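Local structure of glutamyl-tRNA(Gln) amidotransferase subunit B, mitochondrial (Saccharomyces cerevisiae, 4N0H) at residues Q81-S86 / Y108-R113. The protein is the B subunit of mitochondrial glutamyl-tRNA(Gln) amidotransferase and carries the catalytic domain of the GatB/GatE family. Residues are numbered along the deposited sequence; the frame is centred on the assembly and turned at random.
Sequences QVNSIS and YRPFAR
The guanidinium of Arg-109 has ND2 of Asn-83 over one face, while the carbonyl of Ile-85 meets its edge. There NE and NH2 both donate, side-on, to the single atom O of Ile-85, NE at 2.7 Å from it; NH2 approaches on a lone pair in the carbonyl plane, whereas NE sits above that plane. An arginine suits this place because it has two N-H groups to offer one backbone oxygen, and the bend of its chain at chi3 (55°) brings NE to that atom. At the ring of Phe-111, CG1 of Val-82 lies over one face, offset toward the rim and 4.2 Å from CE1. The two side chains lie side by side, pointing the same way, and touch helix 65-78, Val-82 on Met-72 and Phe-111 on Ala-71 and Ser-75. A third flat group, the guanidinium of Arg-113, takes OD1 of Asn-83 at its edge, NH2 of Arg-113 making a weak bond to that oxygen at 3.4 Å.

Asn-83 is buried, and an amide suits it by offering a donor as well as an acceptor: ND2 bonds O of Pro-110 at 3.1 Å, with that oxygen lying in the amide plane. The backbone N of Asn-83 reaches O of Phe-111 at 2.8 Å. A water hydrogen-bonded to O of Phe-111, O of Asn-83 and OG of Ser-86 links the two backbones.

Beyond it, Gln-81 and Arg-113 form a hydrogen-bonded antiparallel pair and Val-82 with small Ala-112 a non-hydrogen-bonded one. Short strand 81-82 thus edges long strand 102-120, which also pairs with strand 130-142, where Phe-111 and Ala-112 both face Leu-138: a classic beta bulge.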
ATOM      1  N   GLN B  81      -5.195 -25.832 -15.099  1.00 38.96           N
ATOM      2  CA  GLN B  81      -3.863 -25.777 -14.507  1.00 40.89           C
ATOM      3  C   GLN B  81      -3.774 -24.631 -13.508  1.00 35.42           C
ATOM      4  O   GLN B  81      -3.894 -23.459 -13.876  1.00 32.37           O
ATOM      5  CB  GLN B  81      -2.779 -25.627 -15.577  1.00 47.52           C
ATOM      6  CG  GLN B  81      -1.451 -25.125 -15.017  1.00 58.04           C
ATOM      7  CD  GLN B  81      -0.257 -25.553 -15.845  1.00 68.72           C
ATOM      8  OE1 GLN B  81      -0.006 -26.746 -16.023  1.00 73.29           O
ATOM      9  NE2 GLN B  81       0.491 -24.580 -16.355  1.00 71.90           N
ATOM     10  N   VAL B  82      -3.581 -24.977 -12.241  1.00 33.97           N
ATOM     11  CA  VAL B  82      -3.449 -23.979 -11.192  1.00 31.94           C
ATOM     12  C   VAL B  82      -2.124 -23.248 -11.340  1.00 34.35           C
ATOM     13  O   VAL B  82      -1.073 -23.878 -11.467  1.00 31.09           O
ATOM     14  CB  VAL B  82      -3.528 -24.613  -9.792  1.00 31.22           C
ATOM     15  CG1 VAL B  82      -3.261 -23.564  -8.715  1.00 25.96           C
ATOM     16  CG2 VAL B  82      -4.884 -25.276  -9.587  1.00 33.84           C
ATOM     17  N   ASN B  83      -2.183 -21.919 -11.336  1.00 34.07           N
ATOM     18  CA  ASN B  83      -0.991 -21.096 -11.481  1.00 39.33           C
ATOM     19  C   ASN B  83      -0.022 -21.329 -10.324  1.00 36.09           C
ATOM     20  O   ASN B  83      -0.437 -21.409  -9.169  1.00 36.32           O
ATOM     21  CB  ASN B  83      -1.378 -19.616 -11.551  1.00 45.18           C
ATOM     22  CG  ASN B  83      -0.464 -18.814 -12.454  1.00 51.36           C
ATOM     23  OD1 ASN B  83       0.674 -19.209 -12.712  1.00 57.04           O
ATOM     24  ND2 ASN B  83      -0.957 -17.680 -12.941  1.00 48.21           N
ATOM     25  N   SER B  84       1.263 -21.450 -10.641  1.00 35.53           N
ATOM     26  CA  SER B  84       2.284 -21.644  -9.614  1.00 40.52           C
ATOM     27  C   SER B  84       2.293 -20.462  -8.655  1.00 37.00           C
ATOM     28  O   SER B  84       2.402 -20.629  -7.440  1.00 40.59           O
ATOM     29  CB  SER B  84       3.661 -21.812 -10.255  1.00 44.21           C
ATOM     30  OG  SER B  84       3.959 -20.711 -11.095  1.00 51.53           O
ATOM     31  N   ILE B  85       2.165 -19.267  -9.219  1.00 33.47           N
ATOM     32  CA  ILE B  85       2.021 -18.049  -8.439  1.00 34.06           C
ATOM     33  C   ILE B  85       0.821 -17.272  -8.963  1.00 35.14           C
ATOM     34  O   ILE B  85       0.746 -16.972 -10.153  1.00 37.64           O
ATOM     35  CB  ILE B  85       3.255 -17.139  -8.582  1.00 36.62           C
ATOM     36  CG1 ILE B  85       4.505 -17.819  -8.018  1.00 38.14           C
ATOM     37  CG2 ILE B  85       3.019 -15.801  -7.895  1.00 37.01           C
ATOM     38  CD1 ILE B  85       4.524 -17.901  -6.512  1.00 39.07           C
ATOM     39  N   SER B  86      -0.124 -16.958  -8.087  1.00 29.88           N
ATOM     40  CA  SER B  86      -1.138 -15.973  -8.441  1.00 30.02           C
ATOM     41  C   SER B  86      -1.109 -14.801  -7.462  1.00 29.19           C
ATOM     42  O   SER B  86      -0.522 -14.889  -6.381  1.00 26.45           O
ATOM     43  CB  SER B  86      -2.538 -16.594  -8.575  1.00 31.56           C
ATOM     44  OG  SER B  86      -3.027 -17.078  -7.338  1.00 32.57           O
ATOM     45  N   TYR B 108      -3.402  -9.784 -13.719  1.00 31.49           N
ATOM     46  CA  TYR B 108      -2.163 -10.223 -14.364  1.00 31.51           C
ATOM     47  C   TYR B 108      -1.866 -11.709 -14.174  1.00 32.25           C
ATOM     48  O   TYR B 108      -1.305 -12.348 -15.060  1.00 31.73           O
ATOM     49  CB  TYR B 108      -0.962  -9.412 -13.857  1.00 32.88           C
ATOM     50  CG  TYR B 108      -1.027  -7.936 -14.169  1.00 36.21           C
ATOM     51  CD1 TYR B 108      -0.947  -7.480 -15.480  1.00 38.98           C
ATOM     52  CD2 TYR B 108      -1.156  -6.996 -13.153  1.00 33.92           C
ATOM     53  CE1 TYR B 108      -1.006  -6.129 -15.770  1.00 41.81           C
ATOM     54  CE2 TYR B 108      -1.210  -5.646 -13.431  1.00 34.89           C
ATOM     55  CZ  TYR B 108      -1.136  -5.217 -14.741  1.00 40.00           C
ATOM     56  OH  TYR B 108      -1.190  -3.871 -15.027  1.00 42.64           O
ATOM     57  N   ARG B 109      -2.215 -12.245 -13.008  1.00 31.60           N
ATOM     58  CA  ARG B 109      -1.908 -13.635 -12.680  1.00 33.03           C
ATOM     59  C   ARG B 109      -3.111 -14.341 -12.059  1.00 29.12           C
ATOM     60  O   ARG B 109      -3.271 -14.359 -10.841  1.00 29.51           O
ATOM     61  CB  ARG B 109      -0.707 -13.716 -11.733  1.00 35.54           C
ATOM     62  CG  ARG B 109       0.553 -13.037 -12.259  1.00 38.38           C
ATOM     63  CD  ARG B 109       1.782 -13.496 -11.491  1.00 49.68           C
ATOM     64  NE  ARG B 109       1.913 -14.953 -11.521  1.00 60.39           N
ATOM     65  CZ  ARG B 109       2.517 -15.632 -12.493  1.00 66.99           C
ATOM     66  NH1 ARG B 109       3.051 -14.986 -13.523  1.00 69.93           N
ATOM     67  NH2 ARG B 109       2.587 -16.955 -12.436  1.00 66.13           N
ATOM     68  N   PRO B 110      -3.963 -14.928 -12.907  1.00 27.20           N
ATOM     69  CA  PRO B 110      -5.185 -15.604 -12.460  1.00 27.92           C
ATOM     70  C   PRO B 110      -4.878 -16.881 -11.682  1.00 30.51           C
ATOM     71  O   PRO B 110      -3.780 -17.435 -11.805  1.00 24.82           O
ATOM     72  CB  PRO B 110      -5.910 -15.924 -13.775  1.00 27.64           C
ATOM     73  CG  PRO B 110      -4.824 -15.975 -14.803  1.00 29.50           C
ATOM     74  CD  PRO B 110      -3.821 -14.943 -14.372  1.00 26.46           C
ATOM     75  N   PHE B 111      -5.841 -17.326 -10.879  1.00 28.84           N
ATOM     76  CA  PHE B 111      -5.680 -18.520 -10.055  1.00 27.61           C
ATOM     77  C   PHE B 111      -5.376 -19.772 -10.882  1.00 27.01           C
ATOM     78  O   PHE B 111      -4.535 -20.581 -10.500  1.00 26.53           O
ATOM     79  CB  PHE B 111      -6.926 -18.759  -9.190  1.00 25.16           C
ATOM     80  CG  PHE B 111      -6.771 -19.892  -8.204  1.00 28.26           C
ATOM     81  CD1 PHE B 111      -7.208 -21.172  -8.518  1.00 27.45           C
ATOM     82  CD2 PHE B 111      -6.173 -19.678  -6.971  1.00 29.80           C
ATOM     83  CE1 PHE B 111      -7.060 -22.215  -7.615  1.00 24.62           C
ATOM     84  CE2 PHE B 111      -6.024 -20.716  -6.061  1.00 30.37           C
ATOM     85  CZ  PHE B 111      -6.462 -21.985  -6.385  1.00 25.52           C
ATOM     86  N   ALA B 112      -6.073 -19.930 -12.004  1.00 25.51           N
ATOM     87  CA  ALA B 112      -5.893 -21.094 -12.868  1.00 30.98           C
ATOM     88  C   ALA B 112      -6.121 -20.747 -14.331  1.00 32.34           C
ATOM     89  O   ALA B 112      -6.774 -19.755 -14.657  1.00 30.82           O
ATOM     90  CB  ALA B 112      -6.828 -22.227 -12.447  1.00 32.38           C
ATOM     91  N   ARG B 113      -5.574 -21.575 -15.210  1.00 31.54           N
ATOM     92  CA  ARG B 113      -5.774 -21.408 -16.641  1.00 36.51           C
ATOM     93  C   ARG B 113      -6.077 -22.754 -17.286  1.00 33.74           C
ATOM     94  O   ARG B 113      -5.752 -23.811 -16.735  1.00 31.64           O
ATOM     95  CB  ARG B 113      -4.545 -20.767 -17.287  1.00 43.68           C
ATOM     96  CG  ARG B 113      -4.389 -19.280 -16.987  1.00 51.53           C
ATOM     97  CD  ARG B 113      -3.077 -18.731 -17.536  1.00 59.66           C
ATOM     98  NE  ARG B 113      -1.951 -18.978 -16.636  1.00 66.29           N
ATOM     99  CZ  ARG B 113      -0.675 -18.967 -17.012  1.00 71.07           C
ATOM    100  NH1 ARG B 113      -0.353 -18.736 -18.278  1.00 73.39           N
ATOM    101  NH2 ARG B 113       0.284 -19.197 -16.124  1.00 69.48           N
TER
HETATM  102  O   HOH W   1      -2.799 -19.896  -8.111  1.00 29.15           O